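Local coordinates for protein nucleoside permease NupG (Escherichia coli K-12, PDB 7DLA) that carries purine and pyrimidine nucleosides across the bacterial inner membrane together with protons, driven by the proton motive force, at residues 10-15 against 136-141; 36-41 against 368-373; 230-235 against 251-256. The protein carries 1 engineered substitution. One frame throughout, in Å; residues are numbered along the deposited sequence.

Interaction 1: 10-15 against 136-141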
loop_
_atom_site.group_PDB
_atom_site.type_symbol
_atom_site.label_atom_id
_atom_site.label_comp_id
_atom_site.label_asym_id
_atom_site.label_seq_id
_atom_site.Cartn_x
_atom_site.Cartn_y
_atom_site.Cartn_z
ATOM N N LEU A 10 -1.199 -15.516 11.584
ATOM C CA LEU A 10 -2.071 -14.362 11.387
ATOM C C LEU A 10 -1.431 -13.325 10.467
ATOM O O LEU A 10 -2.099 -12.786 9.581
ATOM C CB LEU A 10 -2.411 -13.742 12.728
ATOM C CG LEU A 10 -3.890 -13.389 12.766
ATOM C CD1 LEU A 10 -4.730 -14.609 12.546
ATOM C CD2 LEU A 10 -4.215 -12.742 14.096
ATOM N N SER A 11 -0.145 -13.018 10.683
ATOM C CA SER A 11 0.570 -12.083 9.815
ATOM C C SER A 11 0.579 -12.600 8.384
ATOM O O SER A 11 0.139 -11.898 7.452
ATOM C CB SER A 11 1.996 -11.874 10.338
ATOM O OG SER A 11 2.492 -10.586 10.038
ATOM N N PHE A 12 1.066 -13.838 8.201
ATOM C CA PHE A 12 1.082 -14.481 6.896
ATOM C C PHE A 12 -0.243 -14.291 6.184
ATOM O O PHE A 12 -0.292 -13.735 5.086
ATOM C CB PHE A 12 1.346 -15.975 7.022
ATOM C CG PHE A 12 1.622 -16.627 5.700
ATOM C CD1 PHE A 12 2.889 -16.591 5.144
ATOM C CD2 PHE A 12 0.637 -17.318 5.037
ATOM C CE1 PHE A 12 3.151 -17.190 3.931
ATOM C CE2 PHE A 12 0.891 -17.892 3.802
ATOM C CZ PHE A 12 2.161 -17.829 3.257
ATOM N N LEU A 13 -1.328 -14.770 6.802
ATOM C CA LEU A 13 -2.640 -14.783 6.160
ATOM C C LEU A 13 -3.128 -13.376 5.864
ATOM O O LEU A 13 -3.624 -13.099 4.756
ATOM C CB LEU A 13 -3.658 -15.519 7.039
ATOM C CG LEU A 13 -3.466 -17.010 7.158
ATOM C CD1 LEU A 13 -4.618 -17.569 7.920
ATOM C CD2 LEU A 13 -3.435 -17.555 5.764
ATOM N N GLN A 14 -3.044 -12.493 6.870
ATOM C CA GLN A 14 -3.458 -11.104 6.780
ATOM C C GLN A 14 -2.943 -10.494 5.494
ATOM O O GLN A 14 -3.638 -9.728 4.815
ATOM C CB GLN A 14 -2.922 -10.306 7.966
ATOM C CG GLN A 14 -3.012 -8.811 7.753
ATOM C CD GLN A 14 -4.403 -8.274 8.012
ATOM O OE1 GLN A 14 -5.154 -8.840 8.800
ATOM N NE2 GLN A 14 -4.769 -7.208 7.324
ATOM N N PHE A 15 -1.715 -10.843 5.144
ATOM C CA PHE A 15 -1.153 -10.229 3.955
ATOM C C PHE A 15 -1.193 -11.109 2.722
ATOM O O PHE A 15 -1.214 -10.584 1.606
ATOM C CB PHE A 15 0.270 -9.797 4.246
ATOM C CG PHE A 15 0.325 -8.663 5.170
ATOM C CD1 PHE A 15 -0.231 -7.449 4.802
ATOM C CD2 PHE A 15 0.855 -8.806 6.435
ATOM C CE1 PHE A 15 -0.198 -6.380 5.670
ATOM C CE2 PHE A 15 0.900 -7.746 7.305
ATOM C CZ PHE A 15 0.372 -6.529 6.924
ATOM N N ARG A 136 6.435 -9.959 12.170
ATOM C CA ARG A 136 5.948 -9.097 11.073
ATOM C C ARG A 136 6.683 -9.416 9.778
ATOM O O ARG A 136 6.390 -8.773 8.794
ATOM C CB ARG A 136 6.125 -7.618 11.405
ATOM C CG ARG A 136 5.602 -6.687 10.321
ATOM C CD ARG A 136 4.095 -6.519 10.350
ATOM N NE ARG A 136 3.737 -5.272 9.710
ATOM C CZ ARG A 136 3.823 -5.059 8.406
ATOM N NH1 ARG A 136 3.492 -3.880 7.911
ATOM N NH2 ARG A 136 4.223 -6.022 7.596
ATOM N N ILE A 137 7.593 -10.376 9.785
ATOM C CA ILE A 137 8.300 -10.719 8.523
ATOM C C ILE A 137 7.476 -11.742 7.768
ATOM O O ILE A 137 7.790 -11.977 6.618
ATOM C CB ILE A 137 9.678 -11.326 8.790
ATOM C CG1 ILE A 137 10.454 -10.524 9.829
ATOM C CG2 ILE A 137 10.439 -11.466 7.490
ATOM C CD1 ILE A 137 11.864 -11.002 10.032
ATOM N N TRP A 138 6.509 -12.357 8.432
ATOM C CA TRP A 138 5.706 -13.411 7.784
ATOM C C TRP A 138 4.572 -12.766 7.016
ATOM O O TRP A 138 4.071 -13.391 6.103
ATOM C CB TRP A 138 5.262 -14.440 8.814
ATOM C CG TRP A 138 6.419 -15.303 9.178
ATOM C CD1 TRP A 138 7.288 -15.133 10.206
ATOM C CD2 TRP A 138 6.903 -16.413 8.420
ATOM N NE1 TRP A 138 8.259 -16.086 10.157
ATOM C CE2 TRP A 138 8.045 -16.888 9.078
ATOM C CE3 TRP A 138 6.467 -17.056 7.266
ATOM C CZ2 TRP A 138 8.754 -17.989 8.624
ATOM C CZ3 TRP A 138 7.170 -18.142 6.820
ATOM C CH2 TRP A 138 8.296 -18.599 7.488
ATOM N N GLY A 139 4.264 -11.514 7.330
ATOM C CA GLY A 139 3.228 -10.782 6.581
ATOM C C GLY A 139 3.786 -10.395 5.232
ATOM O O GLY A 139 3.026 -10.300 4.280
ATOM N N THR A 140 5.094 -10.158 5.200
ATOM C CA THR A 140 5.878 -9.839 3.995
ATOM C C THR A 140 6.068 -11.130 3.214
ATOM O O THR A 140 6.039 -11.074 2.004
ATOM C CB THR A 140 7.231 -9.275 4.411
ATOM O OG1 THR A 140 6.934 -8.284 5.384
ATOM C CG2 THR A 140 7.975 -8.628 3.269
ATOM N N ILE A 141 6.244 -12.252 3.899
ATOM C CA ILE A 141 6.398 -13.534 3.163
ATOM C C ILE A 141 5.046 -13.884 2.553
ATOM O O ILE A 141 5.003 -14.267 1.393
ATOM C CB ILE A 141 6.914 -14.656 4.072
ATOM C CG1 ILE A 141 8.332 -14.384 4.562
ATOM C CG2 ILE A 141 6.850 -15.982 3.346
ATOM C CD1 ILE A 141 9.011 -15.602 5.096
#
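Ser11 lies against the backbone of Gly139. Its OG sits 3.4 Å from Gly139 N, but the angle is too poor for a hydrogen bond; the hydroxyl is taken instead by the carbonyl O of Ile135, just before the second segment. The Ser11 backbone takes part as well, its O receiving a CA-H...O contact from Gly139 CA at 3.4 Å. One residue on, Phe12 answers in the reverse sense: its CA faces Trp138 O at 3.3 Å. The Phe12 ring, with CG anti to the backbone N (chi1 -169°), reaches past that carbonyl. CE1 touches Ile141 CG2, 3.9 Å away, which lies at the ring edge in its plane, while CD1 approaches CE3 at the edge of the Trp138 indole. Ile141 itself lays CD1 over one face of that indole. Gln14 turns its amide away, to His76, Tyr72 and Thr109, but its CG lies over the centre of one face of the Phe15 ring. That ring packs against Gly139 CA, and its CE2 and CZ reach Arg136. CZ stands 3.9 Å above one face of the guanidinium, offset toward the rim, with the two planes 28° apart. A CB on residue 139 would run into the Phe15 ring and Ser11 OG. A glycine that lets two backbones approach until CA-H...O contacts form is characteristic of close helix packing in membranes, and here it joins the first and fifth transmembrane helices of a major facilitator superfamily transporter.

Interaction 2: 36-41 against 368-373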
loop_
_atom_site.group_PDB
_atom_site.type_symbol
_atom_site.label_atom_id
_atom_site.label_comp_id
_atom_site.label_asym_id
_atom_site.label_seq_id
_atom_site.Cartn_x
_atom_site.Cartn_y
_atom_site.Cartn_z
ATOM N N ASP A 36 -10.629 0.608 -19.216
ATOM C CA ASP A 36 -9.647 1.673 -19.435
ATOM C C ASP A 36 -8.928 2.083 -18.144
ATOM O O ASP A 36 -9.295 1.702 -17.026
ATOM C CB ASP A 36 -10.272 2.936 -20.005
ATOM C CG ASP A 36 -11.567 3.271 -19.331
ATOM O OD1 ASP A 36 -12.195 2.334 -18.759
ATOM O OD2 ASP A 36 -11.869 4.501 -19.269
ATOM N N GLY A 37 -7.906 2.924 -18.326
ATOM C CA GLY A 37 -7.098 3.364 -17.195
ATOM C C GLY A 37 -7.899 4.127 -16.160
ATOM O O GLY A 37 -7.681 3.964 -14.963
ATOM N N ALA A 38 -8.846 4.956 -16.611
ATOM C CA ALA A 38 -9.737 5.670 -15.702
ATOM C C ALA A 38 -10.438 4.723 -14.734
ATOM O O ALA A 38 -10.381 4.917 -13.514
ATOM C CB ALA A 38 -10.773 6.445 -16.511
ATOM N N SER A 39 -11.147 3.722 -15.263
ATOM C CA SER A 39 -11.935 2.863 -14.391
ATOM C C SER A 39 -11.035 2.133 -13.395
ATOM O O SER A 39 -11.348 2.076 -12.209
ATOM C CB SER A 39 -12.788 1.891 -15.220
ATOM O OG SER A 39 -12.175 1.409 -16.423
ATOM N N ILE A 40 -9.884 1.621 -13.847
ATOM C CA ILE A 40 -8.909 0.977 -12.951
ATOM C C ILE A 40 -8.444 1.931 -11.841
ATOM O O ILE A 40 -8.374 1.554 -10.664
ATOM C CB ILE A 40 -7.705 0.451 -13.760
ATOM C CG1 ILE A 40 -8.137 -0.597 -14.783
ATOM C CG2 ILE A 40 -6.634 -0.137 -12.842
ATOM C CD1 ILE A 40 -6.998 -1.064 -15.658
ATOM N N GLY A 41 -8.062 3.160 -12.210
ATOM C CA GLY A 41 -7.556 4.105 -11.222
ATOM C C GLY A 41 -8.608 4.483 -10.199
ATOM O O GLY A 41 -8.311 4.624 -9.011
ATOM N N VAL A 368 -4.310 9.584 -16.719
ATOM C CA VAL A 368 -3.132 9.777 -17.572
ATOM C C VAL A 368 -2.974 8.606 -18.522
ATOM O O VAL A 368 -2.736 8.782 -19.733
ATOM C CB VAL A 368 -1.866 9.971 -16.719
ATOM C CG1 VAL A 368 -0.621 9.826 -17.578
ATOM C CG2 VAL A 368 -1.883 11.333 -16.096
ATOM N N VAL A 369 -3.107 7.390 -17.976
ATOM C CA VAL A 369 -3.092 6.173 -18.789
ATOM C C VAL A 369 -4.147 6.257 -19.884
ATOM O O VAL A 369 -3.838 6.151 -21.079
ATOM C CB VAL A 369 -3.297 4.928 -17.908
ATOM C CG1 VAL A 369 -2.886 3.699 -18.659
ATOM C CG2 VAL A 369 -2.476 5.021 -16.661
ATOM N N GLU A 370 -5.406 6.487 -19.493
ATOM C CA GLU A 370 -6.487 6.542 -20.472
ATOM C C GLU A 370 -6.168 7.547 -21.573
ATOM O O GLU A 370 -6.303 7.240 -22.761
ATOM C CB GLU A 370 -7.815 6.888 -19.795
ATOM C CG GLU A 370 -8.913 7.278 -20.793
ATOM C CD GLU A 370 -9.860 8.368 -20.305
ATOM O OE1 GLU A 370 -9.397 9.367 -19.697
ATOM O OE2 GLU A 370 -11.085 8.207 -20.518
ATOM N N MET A 371 -5.711 8.748 -21.194
ATOM C CA MET A 371 -5.363 9.771 -22.178
ATOM C C MET A 371 -4.275 9.307 -23.139
ATOM O O MET A 371 -4.192 9.811 -24.264
ATOM C CB MET A 371 -4.876 11.050 -21.485
ATOM C CG MET A 371 -5.933 12.055 -21.062
ATOM S SD MET A 371 -5.217 13.285 -19.936
ATOM C CE MET A 371 -3.581 13.492 -20.667
ATOM N N TYR A 372 -3.387 8.416 -22.700
ATOM C CA TYR A 372 -2.334 7.925 -23.577
ATOM C C TYR A 372 -2.558 6.445 -23.934
ATOM O O TYR A 372 -1.632 5.751 -24.377
ATOM C CB TYR A 372 -0.959 8.174 -22.937
ATOM C CG TYR A 372 -0.418 9.622 -22.976
ATOM C CD1 TYR A 372 0.148 10.149 -24.139
ATOM C CD2 TYR A 372 -0.403 10.438 -21.827
ATOM C CE1 TYR A 372 0.674 11.471 -24.179
ATOM C CE2 TYR A 372 0.132 11.769 -21.860
ATOM C CZ TYR A 372 0.669 12.269 -23.043
ATOM O OH TYR A 372 1.188 13.550 -23.133
ATOM N N THR A 373 -3.786 5.955 -23.755
ATOM C CA THR A 373 -4.216 4.648 -24.246
ATOM C C THR A 373 -5.111 4.876 -25.460
ATOM O O THR A 373 -6.199 5.450 -25.328
ATOM C CB THR A 373 -4.999 3.865 -23.187
ATOM O OG1 THR A 373 -4.190 3.621 -22.025
ATOM C CG2 THR A 373 -5.413 2.518 -23.771
#
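Gly37 and Glu370 bring the backbones closest, their CA atoms 4.6 Å apart, where the start of helix 37-64 meets the end of helix 342-371. In the major facilitator fold these are the second and eleventh transmembrane helices, so the contact spans the two six-helix halves at the periplasmic surface. Gly37 offers only its main chain: its CA packs on Val369 CB at 4.2 Å, and a side chain there would collide with Val369 and Glu370. Next to it, Glu370 CB lies 3.9 Å from Ala38 N. Asp36 and Glu370 lie side by side and point the same way, with OD2 of Asp36 4.0 Å from OE2 of Glu370, a pairing of like charges. Asp36 CG takes the crowded position between the backbone N and the carbonyl carbon (chi1 43°), and its OD1 accepts Ser39 OG from above the carboxylate plane at 2.5 Å. An alanine in place of Asp36 would probably leave the Ser39 hydroxyl without this acceptor and free to turn. On the other segment, Thr373 OG1 donates to Val369 O at 2.7 Å, standing 67° out of the carbonyl plane.

Interaction 3: 230-235 against 251-256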
loop_
_atom_site.group_PDB
_atom_site.type_symbol
_atom_site.label_atom_id
_atom_site.label_comp_id
_atom_site.label_asym_id
_atom_site.label_seq_id
_atom_site.Cartn_x
_atom_site.Cartn_y
_atom_site.Cartn_z
ATOM N N PHE A 230 -0.046 -0.096 -11.854
ATOM C CA PHE A 230 0.003 -0.420 -13.269
ATOM C C PHE A 230 1.299 -1.063 -13.721
ATOM O O PHE A 230 1.505 -1.180 -14.926
ATOM C CB PHE A 230 -0.244 0.821 -14.140
ATOM C CG PHE A 230 -1.563 1.490 -13.891
ATOM C CD1 PHE A 230 -2.700 1.078 -14.573
ATOM C CD2 PHE A 230 -1.653 2.566 -13.018
ATOM C CE1 PHE A 230 -3.910 1.701 -14.348
ATOM C CE2 PHE A 230 -2.856 3.191 -12.787
ATOM C CZ PHE A 230 -3.986 2.760 -13.441
ATOM N N GLY A 231 2.187 -1.468 -12.820
ATOM C CA GLY A 231 3.461 -1.994 -13.271
ATOM C C GLY A 231 3.294 -3.367 -13.875
ATOM O O GLY A 231 3.955 -3.724 -14.856
ATOM N N ASN A 232 2.373 -4.142 -13.320
ATOM C CA ASN A 232 2.093 -5.444 -13.882
ATOM C C ASN A 232 1.430 -5.287 -15.250
ATOM O O ASN A 232 1.713 -6.056 -16.181
ATOM C CB ASN A 232 1.209 -6.215 -12.906
ATOM C CG ASN A 232 0.801 -7.550 -13.431
ATOM O OD1 ASN A 232 -0.134 -7.681 -14.219
ATOM N ND2 ASN A 232 1.498 -8.581 -12.961
ATOM N N THR A 233 0.563 -4.267 -15.398
ATOM C CA THR A 233 -0.059 -3.989 -16.697
ATOM C C THR A 233 0.959 -3.486 -17.701
ATOM O O THR A 233 0.872 -3.813 -18.886
ATOM C CB THR A 233 -1.201 -2.981 -16.555
ATOM O OG1 THR A 233 -2.048 -3.349 -15.456
ATOM C CG2 THR A 233 -2.029 -2.932 -17.816
ATOM N N PHE A 234 1.944 -2.724 -17.239
ATOM C CA PHE A 234 3.002 -2.256 -18.120
ATOM C C PHE A 234 3.896 -3.409 -18.565
ATOM O O PHE A 234 4.340 -3.443 -19.717
ATOM C CB PHE A 234 3.783 -1.134 -17.425
ATOM C CG PHE A 234 5.199 -0.980 -17.899
ATOM C CD1 PHE A 234 5.468 -0.508 -19.175
ATOM C CD2 PHE A 234 6.261 -1.366 -17.100
ATOM C CE1 PHE A 234 6.776 -0.380 -19.630
ATOM C CE2 PHE A 234 7.576 -1.232 -17.543
ATOM C CZ PHE A 234 7.833 -0.745 -18.807
ATOM N N LEU A 235 4.140 -4.380 -17.688
ATOM C CA LEU A 235 4.949 -5.524 -18.101
ATOM C C LEU A 235 4.174 -6.468 -19.011
ATOM O O LEU A 235 4.744 -7.056 -19.941
ATOM C CB LEU A 235 5.466 -6.272 -16.880
ATOM C CG LEU A 235 6.499 -5.509 -16.076
ATOM C CD1 LEU A 235 6.962 -6.377 -14.943
ATOM C CD2 LEU A 235 7.643 -5.214 -16.989
ATOM N N GLN A 251 5.732 -12.975 -19.126
ATOM C CA GLN A 251 4.805 -14.012 -18.693
ATOM C C GLN A 251 4.441 -13.830 -17.225
ATOM O O GLN A 251 3.263 -13.904 -16.861
ATOM C CB GLN A 251 5.417 -15.402 -18.953
ATOM C CG GLN A 251 5.353 -15.957 -20.419
ATOM C CD GLN A 251 3.935 -16.274 -20.881
ATOM O OE1 GLN A 251 2.989 -15.538 -20.567
ATOM N NE2 GLN A 251 3.772 -17.396 -21.605
ATOM N N HIS A 252 5.430 -13.516 -16.377
ATOM C CA HIS A 252 5.272 -13.520 -14.921
ATOM C C HIS A 252 5.747 -12.190 -14.379
ATOM O O HIS A 252 6.834 -12.093 -13.812
ATOM C CB HIS A 252 6.038 -14.655 -14.321
ATOM C CG HIS A 252 5.474 -15.982 -14.689
ATOM N ND1 HIS A 252 5.981 -16.742 -15.720
ATOM C CD2 HIS A 252 4.401 -16.652 -14.213
ATOM C CE1 HIS A 252 5.264 -17.844 -15.837
ATOM N NE2 HIS A 252 4.298 -17.811 -14.936
ATOM N N ALA A 253 4.928 -11.161 -14.566
ATOM C CA ALA A 253 5.330 -9.833 -14.124
ATOM C C ALA A 253 5.375 -9.757 -12.609
ATOM O O ALA A 253 6.286 -9.135 -12.050
ATOM C CB ALA A 253 4.386 -8.771 -14.680
ATOM N N SER A 254 4.411 -10.392 -11.927
ATOM C CA SER A 254 4.408 -10.379 -10.472
ATOM C C SER A 254 5.730 -10.891 -9.908
ATOM O O SER A 254 6.191 -10.405 -8.868
ATOM C CB SER A 254 3.222 -11.181 -9.943
ATOM O OG SER A 254 2.002 -10.622 -10.397
ATOM N N ILE A 255 6.411 -11.777 -10.628
ATOM C CA ILE A 255 7.701 -12.269 -10.155
ATOM C C ILE A 255 8.766 -11.176 -10.234
ATOM O O ILE A 255 9.645 -11.087 -9.373
ATOM C CB ILE A 255 8.107 -13.523 -10.951
ATOM C CG1 ILE A 255 6.969 -14.524 -10.893
ATOM C CG2 ILE A 255 9.342 -14.172 -10.359
ATOM C CD1 ILE A 255 6.546 -14.805 -9.495
ATOM N N ILE A 256 8.711 -10.319 -11.253
ATOM C CA ILE A 256 9.710 -9.253 -11.347
ATOM C C ILE A 256 9.359 -8.089 -10.413
ATOM O O ILE A 256 10.225 -7.561 -9.702
ATOM C CB ILE A 256 9.850 -8.797 -12.809
ATOM C CG1 ILE A 256 10.125 -10.027 -13.684
ATOM C CG2 ILE A 256 10.933 -7.698 -12.930
ATOM C CD1 ILE A 256 11.317 -10.867 -13.218
#
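Ala253 presses its methyl group between Asn232 and Leu235, side chains one helical turn apart. Leu235 meets it with two carbons: CB and CD1 each lie 3.5 Å from Ala253 CB. Its CG is anti to the carbonyl carbon (chi1 -69°), and from there CD1 continues in an extended line, anti to CA, past the methyl and toward the second segment, where it also meets Ile256 CB at 4.3 Å. Asn232 does the rest. Its CG, anti to the backbone N (chi1 177°), is set toward the neighbouring helix, and chi2 (-81°) turns ND2 to within 3.4 Å of Ala253 CB. ND2 is just as near Ser254 OG, at 3.3 Å, but the angle is poor and the pair is not hydrogen-bonded. The amide is held from outside instead, OD1 by Ser27 OG and ND2 by Glu156 OE2, so both of its polar ends are satisfied in a buried place and its rotation is fixed. In the major facilitator fold these segments belong to the seventh and eighth transmembrane helices, consecutive in the chain and joined by a periplasmic connection, and the contact lies where the pair approaches that turn. Helix 226-236 is kinked here, the backbone N atoms of Asn232 and Thr233 having no bond to the turn before. Across from the kink, the Ser254 side chain also touches Thr24 and Ser151. The same Glu156 OE2 that holds the Asn232 amide takes a weak hydrogen bond from Ser254 N, which lets one carboxylate oxygen bridge the two segments.

Overall arrangement
Interactions 2 and 3 are neighbours, with centres about 17 Å apart, and they touch through Phe230, whose CE1 packs 3.6 Å from Ile40 CG2 while its CZ nears Val369 CG2. Along the chain, interaction 3 is nested in the long loop that interaction 2 closes. Interaction 2 spans the two halves, and Thr233 of interaction 3, like Asn232, bonds Ser27 of the first half; together these are consistent with a periplasmic side held shut in this model. Interaction 1 stands apart, its centre about 32 Å from that of interaction 2 and on the opposite side of the chain's centre. Its centre is about 22 Å from that of interaction 3, yet the helix running from interaction 1 carries its far end there.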